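Local coordinates for protein mitochondrial ubiquitin ligase activator of NFKB 1 (Homo sapiens, PDB 6M2D) that acts as a weak E3 ubiquitin ligase of the mitochondrial outer membrane, its RING domain promoting ubiquitin transfer from an E2 enzyme to substrates such as AKT1, at residues Cys7-Ser13 with Cys26-Cys31. Residue numbers count along the deposited sequence, not the author numbering.
Sequences CVVCLSS and CSCTEC. With ZN (zinc ion), chain G.
Residues 7-13 form a turn, helical in phi/psi at 8-10, closed by Leu11 N to Cys7 O (2.9 Å) and Cys7 N to Ser13 O (2.7 Å); left-handed Leu11 (59/22) ends the helical run, returning Ser13 O to Cys7 N. Ser27 and Cys28 run extended into the helix starting at Thr29, after a bend at Cys26 (psi -6°). Together the segments make the RING finger's Cys4 zinc site: Cys7/Cys10 and Cys28/Cys31, the first and third metal-binding pairs, share one zinc, the cross-brace pattern, while Cys22 and His24 serve the other with Cys41 and Cys44. In register, Cys7 CA lies 4.5 Å from Ser27 CA, and Val8 N donates to Cys26 O (2.9 Å, 175°). Rotamers t, p, p and m turn SG of Cys7, Cys10, Cys28 and Cys31 to ZN, at 2.4 Å (2.3 Å for Cys31). Val8 CG2 packs on Cys26 CB (3.8 Å), both side chains touching Pro42. Cys28 N-caps the helix, its SG accepting from Cys31 N (3.5 Å), while Cys28 N donates to Cys7 SG at 3.3 Å.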
ATOM      1  N   CYS A   7       7.874  -1.416  -2.359  1.00 16.06           N
ATOM      2  CA  CYS A   7       6.469  -1.763  -2.549  1.00 18.92           C
ATOM      3  C   CYS A   7       6.319  -3.262  -2.805  1.00 17.70           C
ATOM      4  O   CYS A   7       6.998  -3.826  -3.667  1.00 15.95           O
ATOM      5  CB  CYS A   7       5.893  -0.971  -3.725  1.00 16.49           C
ATOM      6  SG  CYS A   7       4.242  -1.497  -4.238  1.00 16.74           S
ATOM      7  N   VAL A   8       5.441  -3.911  -2.032  1.00 15.91           N
ATOM      8  CA  VAL A   8       5.313  -5.369  -2.105  1.00 16.47           C
ATOM      9  C   VAL A   8       4.618  -5.842  -3.370  1.00 14.55           C
ATOM     10  O   VAL A   8       4.580  -7.052  -3.625  1.00 14.30           O
ATOM     11  CB  VAL A   8       4.550  -5.958  -0.899  1.00 19.32           C
ATOM     12  CG1 VAL A   8       5.141  -5.466   0.408  1.00 17.49           C
ATOM     13  CG2 VAL A   8       3.061  -5.644  -1.007  1.00 15.67           C
ATOM     14  N   VAL A   9       4.073  -4.927  -4.164  1.00 17.61           N
ATOM     15  CA  VAL A   9       3.334  -5.265  -5.375  1.00 14.33           C
ATOM     16  C   VAL A   9       4.211  -5.170  -6.619  1.00 20.37           C
ATOM     17  O   VAL A   9       4.296  -6.118  -7.401  1.00 21.24           O
ATOM     18  CB  VAL A   9       2.087  -4.362  -5.495  1.00 21.18           C
ATOM     19  CG1 VAL A   9       1.243  -4.762  -6.705  1.00 23.29           C
ATOM     20  CG2 VAL A   9       1.272  -4.418  -4.195  1.00 14.73           C
ATOM     21  N   CYS A  10       4.858  -4.025  -6.834  1.00 18.37           N
ATOM     22  CA  CYS A  10       5.718  -3.866  -8.006  1.00 17.19           C
ATOM     23  C   CYS A  10       7.177  -4.185  -7.716  1.00 18.80           C
ATOM     24  O   CYS A  10       7.914  -4.543  -8.644  1.00 18.54           O
ATOM     25  CB  CYS A  10       5.618  -2.441  -8.565  1.00 18.29           C
ATOM     26  SG  CYS A  10       6.241  -1.105  -7.485  1.00 16.99           S
ATOM     27  N   LEU A  11       7.611  -4.060  -6.461  1.00 19.24           N
ATOM     28  CA  LEU A  11       9.020  -4.174  -6.084  1.00 20.09           C
ATOM     29  C   LEU A  11       9.903  -3.148  -6.794  1.00 21.51           C
ATOM     30  O   LEU A  11      11.116  -3.354  -6.923  1.00 19.19           O
ATOM     31  CB  LEU A  11       9.564  -5.581  -6.349  1.00 17.45           C
ATOM     32  CG  LEU A  11       9.257  -6.668  -5.329  1.00 24.93           C
ATOM     33  CD1 LEU A  11       9.811  -7.979  -5.852  1.00 27.45           C
ATOM     34  CD2 LEU A  11       9.827  -6.343  -3.954  1.00 20.66           C
ATOM     35  N   SER A  12       9.320  -2.041  -7.263  1.00 20.80           N
ATOM     36  CA  SER A  12      10.050  -1.054  -8.047  1.00 17.58           C
ATOM     37  C   SER A  12      10.003   0.351  -7.486  1.00 20.83           C
ATOM     38  O   SER A  12      10.884   1.151  -7.822  1.00 19.00           O
ATOM     39  CB  SER A  12       9.520  -0.999  -9.486  1.00 22.82           C
ATOM     40  OG  SER A  12       9.822  -2.211 -10.129  1.00 31.26           O
ATOM     41  N   SER A  13       8.987   0.688  -6.695  1.00 16.32           N
ATOM     42  CA  SER A  13       8.916   1.956  -5.994  1.00 17.36           C
ATOM     43  C   SER A  13       8.942   1.689  -4.496  1.00 16.69           C
ATOM     44  O   SER A  13       8.593   0.599  -4.033  1.00 16.53           O
ATOM     45  CB  SER A  13       7.653   2.750  -6.380  1.00 15.90           C
ATOM     46  OG  SER A  13       7.666   3.101  -7.760  1.00 17.85           O
ATOM     47  N   CYS A  26       2.510  -1.026   2.808  1.00 14.88           N
ATOM     48  CA  CYS A  26       3.103  -2.015   1.914  1.00 18.26           C
ATOM     49  C   CYS A  26       3.184  -1.592   0.459  1.00 15.09           C
ATOM     50  O   CYS A  26       3.759  -2.347  -0.329  1.00 17.10           O
ATOM     51  CB  CYS A  26       2.322  -3.340   1.970  1.00 18.40           C
ATOM     52  SG  CYS A  26       0.563  -3.157   1.590  1.00 18.05           S
ATOM     53  N   SER A  27       2.637  -0.447   0.056  1.00 17.45           N
ATOM     54  CA  SER A  27       2.459  -0.201  -1.367  1.00 14.78           C
ATOM     55  C   SER A  27       2.864   1.220  -1.741  1.00 15.68           C
ATOM     56  O   SER A  27       2.783   2.143  -0.927  1.00 15.62           O
ATOM     57  CB  SER A  27       0.995  -0.457  -1.782  1.00 15.00           C
ATOM     58  OG  SER A  27       0.714   0.102  -3.055  1.00 16.42           O
ATOM     59  N   CYS A  28       3.306   1.385  -2.989  1.00 12.36           N
ATOM     60  CA  CYS A  28       3.444   2.712  -3.562  1.00 15.53           C
ATOM     61  C   CYS A  28       2.085   3.196  -4.050  1.00 15.83           C
ATOM     62  O   CYS A  28       1.105   2.445  -4.074  1.00 18.05           O
ATOM     63  CB  CYS A  28       4.443   2.708  -4.714  1.00 15.61           C
ATOM     64  SG  CYS A  28       3.853   1.863  -6.209  1.00 17.72           S
ATOM     65  N   THR A  29       2.027   4.465  -4.467  1.00 17.02           N
ATOM     66  CA  THR A  29       0.736   5.041  -4.831  1.00 13.88           C
ATOM     67  C   THR A  29       0.223   4.485  -6.158  1.00 19.62           C
ATOM     68  O   THR A  29      -0.982   4.261  -6.316  1.00 18.27           O
ATOM     69  CB  THR A  29       0.822   6.568  -4.896  1.00 20.42           C
ATOM     70  OG1 THR A  29       1.544   7.058  -3.762  1.00 17.36           O
ATOM     71  CG2 THR A  29      -0.579   7.164  -4.878  1.00 21.91           C
ATOM     72  N   GLU A  30       1.120   4.259  -7.123  1.00 21.28           N
ATOM     73  CA  GLU A  30       0.685   3.753  -8.424  1.00 24.29           C
ATOM     74  C   GLU A  30       0.067   2.368  -8.299  1.00 22.12           C
ATOM     75  O   GLU A  30      -0.954   2.073  -8.930  1.00 25.41           O
ATOM     76  CB  GLU A  30       1.862   3.734  -9.402  1.00 25.08           C
ATOM     77  CG  GLU A  30       1.888   4.922 -10.359  1.00 37.84           C
ATOM     78  CD  GLU A  30       3.011   4.829 -11.381  1.00 43.04           C
ATOM     79  OE1 GLU A  30       3.521   3.709 -11.608  1.00 39.10           O
ATOM     80  OE2 GLU A  30       3.389   5.883 -11.944  1.00 43.79           O
ATOM     81  N   CYS A  31       0.652   1.517  -7.462  1.00 18.00           N
ATOM     82  CA  CYS A  31       0.124   0.167  -7.317  1.00 17.56           C
ATOM     83  C   CYS A  31      -1.234   0.181  -6.627  1.00 20.85           C
ATOM     84  O   CYS A  31      -2.117  -0.618  -6.970  1.00 22.53           O
ATOM     85  CB  CYS A  31       1.121  -0.693  -6.554  1.00 19.73           C
ATOM     86  SG  CYS A  31       2.457  -1.252  -7.629  1.00 17.66           S
TER
HETATM   87 ZN    ZN G 401       4.219  -0.467  -6.381  1.00 25.40          ZN